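Local coordinates for protein putative sortase (Streptococcus pneumoniae, PDB 2W1J) that probably acts as a class C sortase, a cysteine transpeptidase that joins pilin subunits covalently as the pneumococcal pilus fibre is built, at residues Q4-F9 and M66-I71; L35-S40 and D162-P167; E47-G52 and T84-L89; A57-I62 and T99-G104; V152-P157 and N183-L188. All blocks are in the same frame, centred on the assembly; numbering follows the deposited sequence.

Contact 1 (Q4-F9 and M66-I71)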
# COMPACT_ATOMS: atom_id res chain seq x y z
N GLN A 4 0.22 -18.12 5.74
CA GLN A 4 -0.70 -17.95 6.90
C GLN A 4 -1.38 -16.58 6.91
O GLN A 4 -2.61 -16.49 6.96
CB GLN A 4 0.05 -18.17 8.22
CG GLN A 4 0.53 -19.60 8.43
CD GLN A 4 1.07 -19.83 9.83
OE1 GLN A 4 1.02 -18.94 10.69
NE2 GLN A 4 1.60 -21.02 10.07
N GLN A 5 -0.58 -15.52 6.87
CA GLN A 5 -1.11 -14.16 6.86
C GLN A 5 -1.94 -13.89 5.60
O GLN A 5 -3.12 -13.57 5.69
CB GLN A 5 0.02 -13.14 6.96
CG GLN A 5 0.84 -13.22 8.24
CD GLN A 5 0.07 -12.73 9.45
OE1 GLN A 5 -0.73 -11.80 9.37
NE2 GLN A 5 0.31 -13.36 10.60
N ILE A 6 -1.30 -14.01 4.44
CA ILE A 6 -1.99 -13.83 3.17
C ILE A 6 -3.01 -14.94 2.96
O ILE A 6 -4.14 -14.70 2.52
CB ILE A 6 -1.01 -13.78 1.98
CG1 ILE A 6 -0.50 -12.35 1.76
CG2 ILE A 6 -1.68 -14.27 0.70
CD1 ILE A 6 0.85 -12.09 2.33
N ALA A 7 -2.62 -16.16 3.31
CA ALA A 7 -3.53 -17.29 3.24
C ALA A 7 -4.79 -17.03 4.05
O ALA A 7 -5.91 -17.28 3.58
CB ALA A 7 -2.84 -18.56 3.73
N ASP A 8 -4.62 -16.53 5.27
CA ASP A 8 -5.75 -16.21 6.13
C ASP A 8 -6.68 -15.19 5.48
O ASP A 8 -7.90 -15.32 5.51
CB ASP A 8 -5.28 -15.69 7.49
CG ASP A 8 -6.44 -15.31 8.41
OD1 ASP A 8 -7.14 -16.22 8.89
OD2 ASP A 8 -6.65 -14.10 8.64
N PHE A 9 -6.08 -14.15 4.90
CA PHE A 9 -6.87 -13.11 4.25
C PHE A 9 -7.69 -13.63 3.08
O PHE A 9 -8.89 -13.37 2.98
CB PHE A 9 -5.99 -11.95 3.79
CG PHE A 9 -6.77 -10.84 3.14
CD1 PHE A 9 -7.26 -9.80 3.90
CD2 PHE A 9 -7.03 -10.86 1.78
CE1 PHE A 9 -7.99 -8.78 3.32
CE2 PHE A 9 -7.77 -9.84 1.18
CZ PHE A 9 -8.24 -8.80 1.96
N MET A 66 -5.83 -5.18 5.65
CA MET A 66 -6.70 -4.58 4.64
C MET A 66 -6.48 -5.16 3.25
O MET A 66 -7.14 -4.77 2.29
CB MET A 66 -6.57 -3.06 4.62
CG MET A 66 -5.41 -2.54 3.79
SD MET A 66 -5.45 -0.74 3.62
CE MET A 66 -5.06 -0.24 5.31
N GLY A 67 -5.57 -6.12 3.14
CA GLY A 67 -5.33 -6.79 1.87
C GLY A 67 -3.88 -7.21 1.75
O GLY A 67 -3.19 -7.38 2.77
N HIS A 68 -3.42 -7.42 0.53
CA HIS A 68 -2.01 -7.70 0.31
C HIS A 68 -1.53 -7.15 -1.01
O HIS A 68 -2.33 -6.89 -1.92
CB HIS A 68 -1.61 -9.18 0.51
CG HIS A 68 -2.47 -10.18 -0.21
ND1 HIS A 68 -2.00 -10.93 -1.27
CD2 HIS A 68 -3.71 -10.65 0.06
CE1 HIS A 68 -2.94 -11.77 -1.67
NE2 HIS A 68 -3.99 -11.62 -0.88
N VAL A 69 -0.23 -6.91 -1.08
CA VAL A 69 0.42 -6.44 -2.29
C VAL A 69 1.31 -7.54 -2.84
O VAL A 69 2.21 -8.04 -2.14
CB VAL A 69 1.22 -5.13 -2.05
CG1 VAL A 69 2.25 -5.29 -0.94
CG2 VAL A 69 1.83 -4.62 -3.35
N GLU A 70 1.04 -7.93 -4.07
CA GLU A 70 1.69 -9.06 -4.72
C GLU A 70 2.54 -8.53 -5.88
O GLU A 70 2.02 -7.83 -6.77
CB GLU A 70 0.62 -10.02 -5.24
CG GLU A 70 1.19 -11.28 -5.88
CD GLU A 70 0.15 -12.09 -6.62
OE1 GLU A 70 -1.02 -11.65 -6.73
OE2 GLU A 70 0.51 -13.18 -7.12
N ILE A 71 3.83 -8.86 -5.88
CA ILE A 71 4.71 -8.40 -6.94
C ILE A 71 5.44 -9.63 -7.47
O ILE A 71 6.53 -9.99 -7.01
CB ILE A 71 5.73 -7.35 -6.44
CG1 ILE A 71 5.08 -6.34 -5.48
CG2 ILE A 71 6.40 -6.67 -7.64
CD1 ILE A 71 6.08 -5.42 -4.80
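Asp8 OD2 is gripped twice, by a salt bridge from Arg65 NH2 and a hydrogen bond from His63 ND1, and this ties helix 5-15 to the start of strand 65-71, the first strand of the sortase beta-barrel, and to the residues just before it. Helix and strand run at 125° to each other, their axes 8.8 Å apart at closest approach; no hydrogen bond crosses the gap, which is filled by the side chains of Ile6, Phe9 and His68 and by the bare backbone at Gly67.

His68 stands up from the strand with CG in the crowded position between the backbone N and the carbonyl carbon (chi1 50°). Ile6 crosses it at about a right angle and lays both branches of its CB over one ring face: CG1 is 3.5 Å from His68 CG, while CG2 makes a CH-pi contact 3.8 Å from the ring centroid. The imidazole is pinned at both nitrogens, ND1 to Asp77 OD1 and NE2 to Asp10 OD1; two carboxylate partners would favour the protonated form.

Phe9, with CG anti to its backbone N (chi1 -179°), drops its ring onto the glycine. Gly67 CA sits over the face of that ring, 3.5 Å from Phe9 CZ, in a second CH-pi contact. The two rings meet obliquely, Phe9 CD2 at the imidazole edge, in its plane, 3.7 Å from His68 CD2.

Contact 2 (L35-S40 and D162-P167)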
# COMPACT_ATOMS: atom_id res chain seq x y z
N LEU A 35 -11.53 12.25 1.22
CA LEU A 35 -10.18 12.19 1.77
C LEU A 35 -9.54 13.56 1.96
O LEU A 35 -9.49 14.36 1.03
CB LEU A 35 -9.30 11.35 0.86
CG LEU A 35 -7.83 11.23 1.28
CD1 LEU A 35 -7.71 10.41 2.55
CD2 LEU A 35 -7.01 10.61 0.15
N ASN A 36 -9.02 13.80 3.15
CA ASN A 36 -8.09 14.89 3.38
C ASN A 36 -6.70 14.42 2.96
O ASN A 36 -6.03 13.72 3.71
CB ASN A 36 -8.09 15.31 4.85
CG ASN A 36 -7.17 16.48 5.13
OD1 ASN A 36 -6.93 17.32 4.26
ND2 ASN A 36 -6.62 16.52 6.34
N ASN A 37 -6.30 14.79 1.75
CA ASN A 37 -5.13 14.19 1.09
C ASN A 37 -3.86 14.91 1.53
O ASN A 37 -3.25 15.67 0.78
CB ASN A 37 -5.32 14.23 -0.43
CG ASN A 37 -4.27 13.45 -1.21
OD1 ASN A 37 -3.95 13.81 -2.34
ND2 ASN A 37 -3.77 12.35 -0.64
N VAL A 38 -3.49 14.67 2.79
CA VAL A 38 -2.31 15.26 3.39
C VAL A 38 -1.51 14.14 4.02
O VAL A 38 -2.03 13.40 4.87
CB VAL A 38 -2.68 16.31 4.46
CG1 VAL A 38 -1.43 16.82 5.17
CG2 VAL A 38 -3.45 17.46 3.83
N VAL A 39 -0.26 13.99 3.60
CA VAL A 39 0.52 12.85 4.05
C VAL A 39 0.85 12.97 5.52
O VAL A 39 1.35 14.00 5.98
CB VAL A 39 1.78 12.63 3.20
CG1 VAL A 39 2.74 11.68 3.91
CG2 VAL A 39 1.38 12.08 1.84
N SER A 40 0.53 11.92 6.26
CA SER A 40 0.71 11.90 7.70
C SER A 40 2.14 12.26 8.10
O SER A 40 2.35 13.08 9.00
CB SER A 40 0.32 10.52 8.25
OG SER A 40 0.85 9.49 7.42
N ASP A 162 5.02 13.76 -4.69
CA ASP A 162 4.80 12.66 -5.62
C ASP A 162 3.90 11.58 -5.03
O ASP A 162 3.71 10.54 -5.67
CB ASP A 162 6.13 12.04 -6.02
CG ASP A 162 7.08 13.06 -6.59
OD1 ASP A 162 6.79 13.57 -7.69
OD2 ASP A 162 8.10 13.36 -5.95
N LEU A 163 3.41 11.80 -3.81
CA LEU A 163 2.57 10.83 -3.10
C LEU A 163 1.11 11.24 -3.07
O LEU A 163 0.29 10.52 -2.51
CB LEU A 163 3.08 10.66 -1.67
CG LEU A 163 4.53 10.18 -1.55
CD1 LEU A 163 4.92 10.04 -0.08
CD2 LEU A 163 4.73 8.86 -2.29
N LEU A 164 0.80 12.40 -3.64
CA LEU A 164 -0.54 12.95 -3.56
C LEU A 164 -1.38 12.54 -4.77
O LEU A 164 -0.86 12.11 -5.79
CB LEU A 164 -0.47 14.48 -3.47
CG LEU A 164 0.28 15.00 -2.24
CD1 LEU A 164 0.31 16.52 -2.27
CD2 LEU A 164 -0.34 14.49 -0.94
N ILE A 165 -2.69 12.70 -4.66
CA ILE A 165 -3.58 12.38 -5.76
C ILE A 165 -3.25 13.22 -6.98
O ILE A 165 -3.03 14.43 -6.86
CB ILE A 165 -5.07 12.58 -5.36
CG1 ILE A 165 -5.48 11.50 -4.36
CG2 ILE A 165 -5.98 12.57 -6.57
CD1 ILE A 165 -6.79 11.79 -3.66
N VAL A 166 -3.21 12.58 -8.14
CA VAL A 166 -3.14 13.29 -9.41
C VAL A 166 -4.50 13.14 -10.08
O VAL A 166 -4.91 12.04 -10.42
CB VAL A 166 -2.05 12.69 -10.33
CG1 VAL A 166 -1.94 13.50 -11.62
CG2 VAL A 166 -0.70 12.62 -9.60
N PRO A 167 -5.24 14.25 -10.22
CA PRO A 167 -6.56 14.15 -10.85
C PRO A 167 -6.49 13.45 -12.22
O PRO A 167 -5.61 13.74 -13.02
CB PRO A 167 -6.98 15.61 -11.03
CG PRO A 167 -6.25 16.33 -9.95
CD PRO A 167 -4.93 15.64 -9.82
O HOH W 1 -2.37 10.25 -2.10
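Neither segment is a helix or strand: 35-40 bends through an inverse gamma turn centred on Asn37, closed by Val38 N to Asn36 O at 2.9 Å, and passes 162-167 most closely where the CA atoms of Asn37 and Leu164 are 6.7 Å apart.

The turn presents the Asn37 side chain to the other segment, with CG anti to the backbone N (chi1 -171°). Its OD1 takes the amide of Ile165, N to OD1 2.9 Å, in a nearly straight bond (173° at the hydrogen) that lies in the carboxamide plane and uses a lone pair. Its ND2 gives one bond to Gly98 O and another to a water 2.9 Å away, and that water donates in turn to Leu163 O. With the oxygen and the nitrogen each engaged, the orientation of the carboxamide is fixed: OD1 binds 162-167 directly and ND2 through the water.

Apolar groups close round this polar centre. The CG1 of Ile165 lies against Asn37 OD1 at 3.4 Å, and its CD1 reaches Leu35 CD2 at 4.0 Å. Farther along, Val39 presents CG2 obliquely to two leucines, 4.1 Å from Leu164 CD2 and a little more from Leu163 CB. Leu164 CD2 also rests on the carbonyl oxygen of Asn37.

By binding main-chain groups of 162-167, the Asn37 carboxamide links two irregular segments. It fastens the chain leaving helix 18-33, toward what is probably the lid of class C sortases, to the loop between strands 144-155 and 170-178 of the sortase barrel.

Contact 3 (E47-G52 and T84-L89)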
# COMPACT_ATOMS: atom_id res chain seq x y z
N GLU A 47 8.42 10.22 15.18
CA GLU A 47 7.03 10.56 15.44
C GLU A 47 6.08 9.54 14.79
O GLU A 47 5.03 9.21 15.35
CB GLU A 47 6.72 11.97 14.93
CG GLU A 47 5.27 12.41 15.13
CD GLU A 47 4.93 13.65 14.33
OE1 GLU A 47 5.85 14.44 14.03
OE2 GLU A 47 3.73 13.85 14.01
N MET A 48 6.46 9.04 13.63
CA MET A 48 5.60 8.10 12.91
C MET A 48 5.78 6.67 13.40
O MET A 48 4.81 5.92 13.50
CB MET A 48 5.84 8.20 11.40
CG MET A 48 5.48 9.56 10.82
SD MET A 48 3.70 9.86 10.81
CE MET A 48 3.19 8.68 9.56
N LYS A 49 7.01 6.30 13.74
CA LYS A 49 7.28 4.96 14.27
C LYS A 49 6.43 4.67 15.51
O LYS A 49 6.02 3.54 15.73
CB LYS A 49 8.77 4.81 14.63
CG LYS A 49 9.71 4.69 13.44
CD LYS A 49 11.17 4.66 13.88
CE LYS A 49 11.65 3.24 14.11
NZ LYS A 49 11.98 2.54 12.83
N LYS A 50 6.19 5.71 16.31
CA LYS A 50 5.57 5.53 17.63
C LYS A 50 4.07 5.79 17.63
O LYS A 50 3.45 5.90 18.69
CB LYS A 50 6.25 6.42 18.67
CG LYS A 50 7.75 6.22 18.80
CD LYS A 50 8.08 4.89 19.48
CE LYS A 50 9.57 4.79 19.80
NZ LYS A 50 10.42 4.78 18.57
N LYS A 51 3.48 5.88 16.44
CA LYS A 51 2.05 6.13 16.32
C LYS A 51 1.23 5.00 16.93
O LYS A 51 1.65 3.84 16.94
CB LYS A 51 1.67 6.32 14.85
CG LYS A 51 2.33 7.52 14.20
CD LYS A 51 1.82 8.82 14.79
CE LYS A 51 2.52 10.02 14.19
NZ LYS A 51 2.09 11.29 14.83
N GLY A 52 0.05 5.33 17.44
CA GLY A 52 -0.83 4.33 18.01
C GLY A 52 -1.47 3.50 16.92
O GLY A 52 -1.18 3.68 15.74
N THR A 84 1.51 3.17 9.48
CA THR A 84 2.91 2.83 9.23
C THR A 84 3.71 2.79 10.52
O THR A 84 4.92 3.01 10.50
CB THR A 84 3.56 3.82 8.23
OG1 THR A 84 3.35 5.17 8.67
CG2 THR A 84 2.97 3.66 6.83
N ALA A 85 3.04 2.51 11.63
CA ALA A 85 3.73 2.36 12.91
C ALA A 85 4.82 1.30 12.86
O ALA A 85 4.77 0.39 12.03
CB ALA A 85 2.72 2.04 14.01
N GLU A 86 5.79 1.38 13.76
CA GLU A 86 6.91 0.45 13.73
C GLU A 86 6.48 -1.01 13.79
O GLU A 86 7.04 -1.86 13.09
CB GLU A 86 7.96 0.78 14.80
CG GLU A 86 7.48 0.65 16.23
CD GLU A 86 8.48 1.22 17.22
OE1 GLU A 86 9.55 1.69 16.79
OE2 GLU A 86 8.18 1.19 18.43
N GLU A 87 5.47 -1.31 14.60
CA GLU A 87 4.97 -2.67 14.72
C GLU A 87 4.43 -3.19 13.39
O GLU A 87 4.63 -4.35 13.04
CB GLU A 87 3.89 -2.76 15.80
CG GLU A 87 4.39 -2.46 17.21
CD GLU A 87 4.22 -1.00 17.61
OE1 GLU A 87 4.23 -0.12 16.72
OE2 GLU A 87 4.08 -0.73 18.82
N VAL A 88 3.75 -2.32 12.64
CA VAL A 88 3.18 -2.71 11.36
C VAL A 88 4.28 -3.06 10.36
O VAL A 88 4.23 -4.10 9.70
CB VAL A 88 2.25 -1.61 10.79
CG1 VAL A 88 2.09 -1.74 9.27
CG2 VAL A 88 0.90 -1.65 11.48
N LEU A 89 5.31 -2.22 10.28
CA LEU A 89 6.38 -2.46 9.32
C LEU A 89 7.27 -3.64 9.69
O LEU A 89 8.02 -4.16 8.87
CB LEU A 89 7.22 -1.19 9.10
CG LEU A 89 6.44 0.00 8.55
CD1 LEU A 89 7.37 1.15 8.20
CD2 LEU A 89 5.62 -0.39 7.33
O HOH W 2 3.23 5.73 11.28
O HOH W 3 3.89 2.43 17.47
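The tight side of this contact is the start of helix 86-91, which in the sortase barrel lies in the connection between strands 76-82 and 93-95, pressed against the end of the short helix 46-49. Ala85 holds the N-cap position, and the next amide, Glu86 N, reaches across to Lys49 O at 2.9 Å; the bond is nearly straight (168°) and lands on a lone pair in the carbonyl plane. Glu86 CG, placed between backbone N and carbonyl carbon (chi1 64°), lies against the same oxygen, 3.3 Å from Lys49 O. Ala85 CB packs against Lys51 O at 3.6 Å. Deeper in, Met48 curls through bends at chi2 and chi3 to set CE 3.6 Å from Thr84 OG1, and a water linked to that hydroxyl donates to Met48 O at 2.7 Å.

Outward the contact loosens into charged tips. Glu86 extends beyond CG and crosses Lys49 at about a right angle, its OE1 near Lys49 CE, while the two charged ends stay apart. Lys50 doubles back so that NZ comes within 3.7 Å of Glu86 OE1, a long salt bridge; its stronger partner is Glu46, just before the segment. Another water lies between Lys51 O and Glu87 OE1.

Farther along the helix Leu89 touches His115, probably the histidine of the sortase active site. At the far end of 47-52, the lysine that follows Lys50 turns back along its own segment: Lys51 NZ meets Glu47 OE2 at 3.1 Å, on the anti lone pair.

Contact 4 (A57-I62 and T99-G104)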
# COMPACT_ATOMS: atom_id res chain seq x y z
N ALA A 57 -9.18 2.42 8.60
CA ALA A 57 -9.44 1.48 7.51
C ALA A 57 -10.16 0.22 7.97
O ALA A 57 -10.14 -0.80 7.27
CB ALA A 57 -8.12 1.12 6.81
N ARG A 58 -10.83 0.27 9.12
CA ARG A 58 -11.49 -0.91 9.67
C ARG A 58 -12.45 -1.58 8.69
O ARG A 58 -12.59 -2.80 8.68
CB ARG A 58 -12.20 -0.59 10.99
CG ARG A 58 -11.24 -0.27 12.14
CD ARG A 58 -12.00 -0.09 13.44
NE ARG A 58 -12.45 -1.37 13.97
CZ ARG A 58 -13.30 -1.51 14.99
NH1 ARG A 58 -13.80 -0.44 15.58
NH2 ARG A 58 -13.64 -2.72 15.40
N MET A 59 -13.11 -0.78 7.86
CA MET A 59 -14.09 -1.32 6.91
C MET A 59 -13.47 -2.29 5.90
O MET A 59 -14.15 -3.17 5.39
CB MET A 59 -14.86 -0.21 6.20
CG MET A 59 -14.15 0.41 5.00
SD MET A 59 -12.70 1.41 5.42
CE MET A 59 -13.44 2.97 5.91
N LEU A 60 -12.17 -2.12 5.63
CA LEU A 60 -11.47 -2.95 4.65
C LEU A 60 -10.77 -4.15 5.28
O LEU A 60 -10.22 -4.99 4.58
CB LEU A 60 -10.45 -2.11 3.88
CG LEU A 60 -11.05 -1.12 2.88
CD1 LEU A 60 -9.94 -0.38 2.14
CD2 LEU A 60 -11.96 -1.85 1.88
N GLU A 61 -10.82 -4.23 6.61
CA GLU A 61 -9.97 -5.18 7.33
C GLU A 61 -10.63 -6.51 7.62
O GLU A 61 -11.79 -6.55 8.01
CB GLU A 61 -9.47 -4.57 8.64
CG GLU A 61 -8.49 -3.45 8.43
CD GLU A 61 -8.08 -2.79 9.73
OE1 GLU A 61 -8.54 -3.23 10.80
OE2 GLU A 61 -7.31 -1.81 9.66
N ILE A 62 -9.87 -7.58 7.41
CA ILE A 62 -10.18 -8.89 7.98
C ILE A 62 -9.03 -9.24 8.92
O ILE A 62 -7.88 -9.34 8.48
CB ILE A 62 -10.27 -9.99 6.91
CG1 ILE A 62 -11.31 -9.64 5.84
CG2 ILE A 62 -10.59 -11.33 7.57
CD1 ILE A 62 -11.46 -10.70 4.76
N THR A 99 -3.23 9.05 2.36
CA THR A 99 -3.37 8.64 0.96
C THR A 99 -4.64 7.81 0.77
O THR A 99 -5.27 7.38 1.75
CB THR A 99 -2.11 7.90 0.42
OG1 THR A 99 -2.02 6.56 0.93
CG2 THR A 99 -0.84 8.69 0.78
N SER A 100 -5.04 7.57 -0.47
CA SER A 100 -6.29 6.86 -0.74
C SER A 100 -6.23 5.43 -0.22
O SER A 100 -5.17 4.77 -0.29
CB SER A 100 -6.53 6.78 -2.25
OG SER A 100 -6.47 8.05 -2.88
N LEU A 101 -7.36 4.92 0.28
CA LEU A 101 -7.46 3.49 0.53
C LEU A 101 -7.31 2.71 -0.77
O LEU A 101 -7.67 3.21 -1.85
CB LEU A 101 -8.81 3.16 1.15
CG LEU A 101 -9.09 3.81 2.50
CD1 LEU A 101 -10.51 3.51 2.94
CD2 LEU A 101 -8.09 3.29 3.54
N PRO A 102 -6.76 1.49 -0.68
CA PRO A 102 -6.41 0.73 -1.89
C PRO A 102 -7.63 0.03 -2.47
O PRO A 102 -7.74 -1.20 -2.44
CB PRO A 102 -5.36 -0.26 -1.37
CG PRO A 102 -5.75 -0.49 0.06
CD PRO A 102 -6.24 0.86 0.54
N ILE A 103 -8.51 0.83 -3.05
CA ILE A 103 -9.70 0.34 -3.75
C ILE A 103 -9.79 0.88 -5.18
O ILE A 103 -10.74 0.58 -5.89
CB ILE A 103 -11.00 0.68 -2.98
CG1 ILE A 103 -11.19 2.20 -2.88
CG2 ILE A 103 -10.98 0.04 -1.61
CD1 ILE A 103 -12.55 2.65 -2.35
N GLY A 104 -8.80 1.65 -5.60
CA GLY A 104 -8.76 2.16 -6.97
C GLY A 104 -9.83 3.17 -7.28
O GLY A 104 -10.60 3.59 -6.39
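No hydrogen bond crosses between these two loops; what joins them is aliphatic packing, and Leu60 and Leu101 carry most of it. Leu60 CD1 fits among three residues, 3.8 Å from Leu101 CB, 3.9 Å from Ile103 CG2 and somewhat farther from Pro102 CD. Leu101 answers with a fork: its CD2 rests on Ala57 CB at 3.9 Å, while CD1 meets the sulfur of Met59 tip to tip, CD1 to SD 3.9 Å. Met59 can do this because CG takes the crowded position between N and carbonyl carbon (chi1 82°) and the chain then bends twice.

Hydrogen bonds act within each segment and set the shapes that meet. Leu60 N to Ala57 O, 2.9 Å, belongs to the 3-10 turn that holds Ala57 and Leu60 toward the partner loop. On the other side Ile103 N to Leu101 O, 2.8 Å, closes an inverse gamma turn at Pro102, which lets both Leu101 and Ile103 point at Leu60.

Outside, Met66 of strand 65-71 packs on Leu60, and Phe31 and Met25 of helix 18-33 on Leu101 and Ile103. The contact thus joins the loop leading into strand 65-71 to that between strands 93-95 and 108-113 of the sortase barrel.

Contact 5 (V152-P157 and N183-L188)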
# COMPACT_ATOMS: atom_id res chain seq x y z
N VAL A 152 9.75 5.41 -11.60
CA VAL A 152 10.52 5.08 -10.40
C VAL A 152 11.37 6.31 -10.10
O VAL A 152 12.03 6.84 -10.99
CB VAL A 152 11.42 3.86 -10.64
CG1 VAL A 152 12.27 3.60 -9.40
CG2 VAL A 152 10.57 2.64 -11.01
N LYS A 153 11.32 6.79 -8.86
CA LYS A 153 12.10 7.96 -8.55
C LYS A 153 12.61 7.95 -7.13
O LYS A 153 12.10 7.23 -6.27
CB LYS A 153 11.37 9.25 -8.89
CG LYS A 153 10.24 9.58 -7.96
CD LYS A 153 9.47 10.83 -8.45
CE LYS A 153 10.29 12.09 -8.35
NZ LYS A 153 9.58 13.29 -8.89
N VAL A 154 13.63 8.76 -6.90
CA VAL A 154 14.22 8.92 -5.58
C VAL A 154 13.92 10.32 -5.05
O VAL A 154 14.05 11.31 -5.78
CB VAL A 154 15.74 8.66 -5.63
CG1 VAL A 154 16.37 8.90 -4.26
CG2 VAL A 154 16.01 7.25 -6.12
N ILE A 155 13.47 10.40 -3.80
CA ILE A 155 13.12 11.68 -3.18
C ILE A 155 13.80 11.80 -1.81
O ILE A 155 14.24 10.81 -1.22
CB ILE A 155 11.58 11.80 -2.94
CG1 ILE A 155 11.08 10.69 -2.02
CG2 ILE A 155 10.81 11.79 -4.26
CD1 ILE A 155 9.69 10.91 -1.42
N GLU A 156 13.84 13.02 -1.29
CA GLU A 156 14.18 13.18 0.11
C GLU A 156 12.96 12.85 0.97
O GLU A 156 11.82 12.95 0.51
CB GLU A 156 14.70 14.59 0.41
CG GLU A 156 13.69 15.65 0.08
CD GLU A 156 14.20 17.05 0.29
OE1 GLU A 156 15.41 17.29 0.09
OE2 GLU A 156 13.36 17.91 0.63
N PRO A 157 13.20 12.44 2.22
CA PRO A 157 12.14 11.82 3.02
C PRO A 157 10.90 12.67 3.30
O PRO A 157 9.83 12.11 3.54
CB PRO A 157 12.85 11.45 4.32
CG PRO A 157 14.25 11.15 3.86
CD PRO A 157 14.53 12.21 2.82
N ASN A 183 19.84 4.59 3.10
CA ASN A 183 18.54 4.95 3.68
C ASN A 183 18.33 6.43 3.95
O ASN A 183 17.43 6.81 4.71
CB ASN A 183 18.27 4.16 4.95
CG ASN A 183 18.19 2.67 4.71
OD1 ASN A 183 17.88 2.23 3.61
ND2 ASN A 183 18.48 1.89 5.75
N THR A 184 19.10 7.27 3.27
CA THR A 184 19.00 8.71 3.43
C THR A 184 17.82 9.27 2.62
O THR A 184 17.38 10.40 2.86
CB THR A 184 20.28 9.39 2.94
OG1 THR A 184 20.65 8.81 1.68
CG2 THR A 184 21.43 9.17 3.95
N HIS A 185 17.34 8.48 1.66
CA HIS A 185 16.32 8.93 0.72
C HIS A 185 15.21 7.90 0.67
O HIS A 185 15.23 6.92 1.42
CB HIS A 185 16.96 9.15 -0.65
CG HIS A 185 17.91 10.30 -0.65
ND1 HIS A 185 19.20 10.20 -0.18
CD2 HIS A 185 17.73 11.60 -0.99
CE1 HIS A 185 19.79 11.38 -0.27
NE2 HIS A 185 18.92 12.25 -0.76
N ARG A 186 14.24 8.13 -0.21
CA ARG A 186 13.14 7.17 -0.38
C ARG A 186 13.01 6.83 -1.85
O ARG A 186 13.21 7.69 -2.72
CB ARG A 186 11.81 7.73 0.14
CG ARG A 186 11.87 8.27 1.57
CD ARG A 186 12.10 7.19 2.60
NE ARG A 186 12.23 7.72 3.96
CZ ARG A 186 13.35 7.80 4.66
NH1 ARG A 186 14.51 7.40 4.14
NH2 ARG A 186 13.33 8.30 5.90
N LEU A 187 12.71 5.56 -2.11
CA LEU A 187 12.45 5.06 -3.45
C LEU A 187 10.94 4.93 -3.63
O LEU A 187 10.27 4.33 -2.78
CB LEU A 187 13.10 3.68 -3.61
CG LEU A 187 12.92 2.99 -4.96
CD1 LEU A 187 13.68 3.74 -6.03
CD2 LEU A 187 13.39 1.54 -4.91
N LEU A 188 10.44 5.48 -4.73
CA LEU A 188 9.02 5.45 -5.06
C LEU A 188 8.85 4.70 -6.36
O LEU A 188 9.36 5.13 -7.40
CB LEU A 188 8.51 6.87 -5.31
CG LEU A 188 8.52 7.87 -4.17
CD1 LEU A 188 7.76 9.13 -4.53
CD2 LEU A 188 8.02 7.28 -2.89
O HOH W 4 9.17 9.06 3.50
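The Arg186 guanidinium, on strand 185-194 of the sortase barrel, carries the ring of Pro157 on one face, its CG 3.5 Å above the plane, over the centre; at its edge, NH1 donates to Asn183 O at 3.0 Å and to His185 O at 2.9 Å. Both oxygens lie near the guanidinium plane, yet NH1 stands above the plane of each carbonyl. NH2 forms a salt bridge to Asp42, so two carbonyls, a carboxylate and the proline hold the guanidinium. The His185 ring turns its edge to Ile155 O and bonds through ND1 to Thr184 OG1, 2.7 Å.

The two segments pair antiparallel: Ile155 and Arg186 form one hydrogen-bonded pair and Lys153 and Leu188 the next, with Val154 opposite Leu187 as the non-hydrogen-bonded pair between. On its other side strand 185-194 meets strand 170-178, where Thr184 and His185 face Thr178 in a classic beta bulge.

Arg186, touching Cys177 and Trp44, is probably the conserved arginine of the sortase active site, and Asp42 and Trp44 probably belong to the class C lid. On its face of the sheet Arg186 CB lies 3.7 Å from Ile155 CG1. On the other face Leu187 CD1 meets Val152 CG1, also at 3.7 Å.

How the contacts relate
Contact 2 is the middle piece, touching contacts 3, 4 and 5. It meets contact 5 through the salt bridge of Asp162 OD1 with Lys153 NZ, 3.1 Å, and through Leu163 packed on Leu188. Ser40 OG lies 3.3 Å from Met48 CE of contact 3, and Leu35 CD2 is 3.7 Å from Ser100 N of contact 4. Met66 bridges contacts 4 and 1, its SD 3.6 Å from Pro102 CD. Contacts 1 and 5 reach the same sheet from opposite sides of the chain's centre, their centres about 26 Å apart. The probable active site includes Arg186 of contact 5 with the nearby Cys177, and contact 3 reaches its probable histidine, His115, through Leu89.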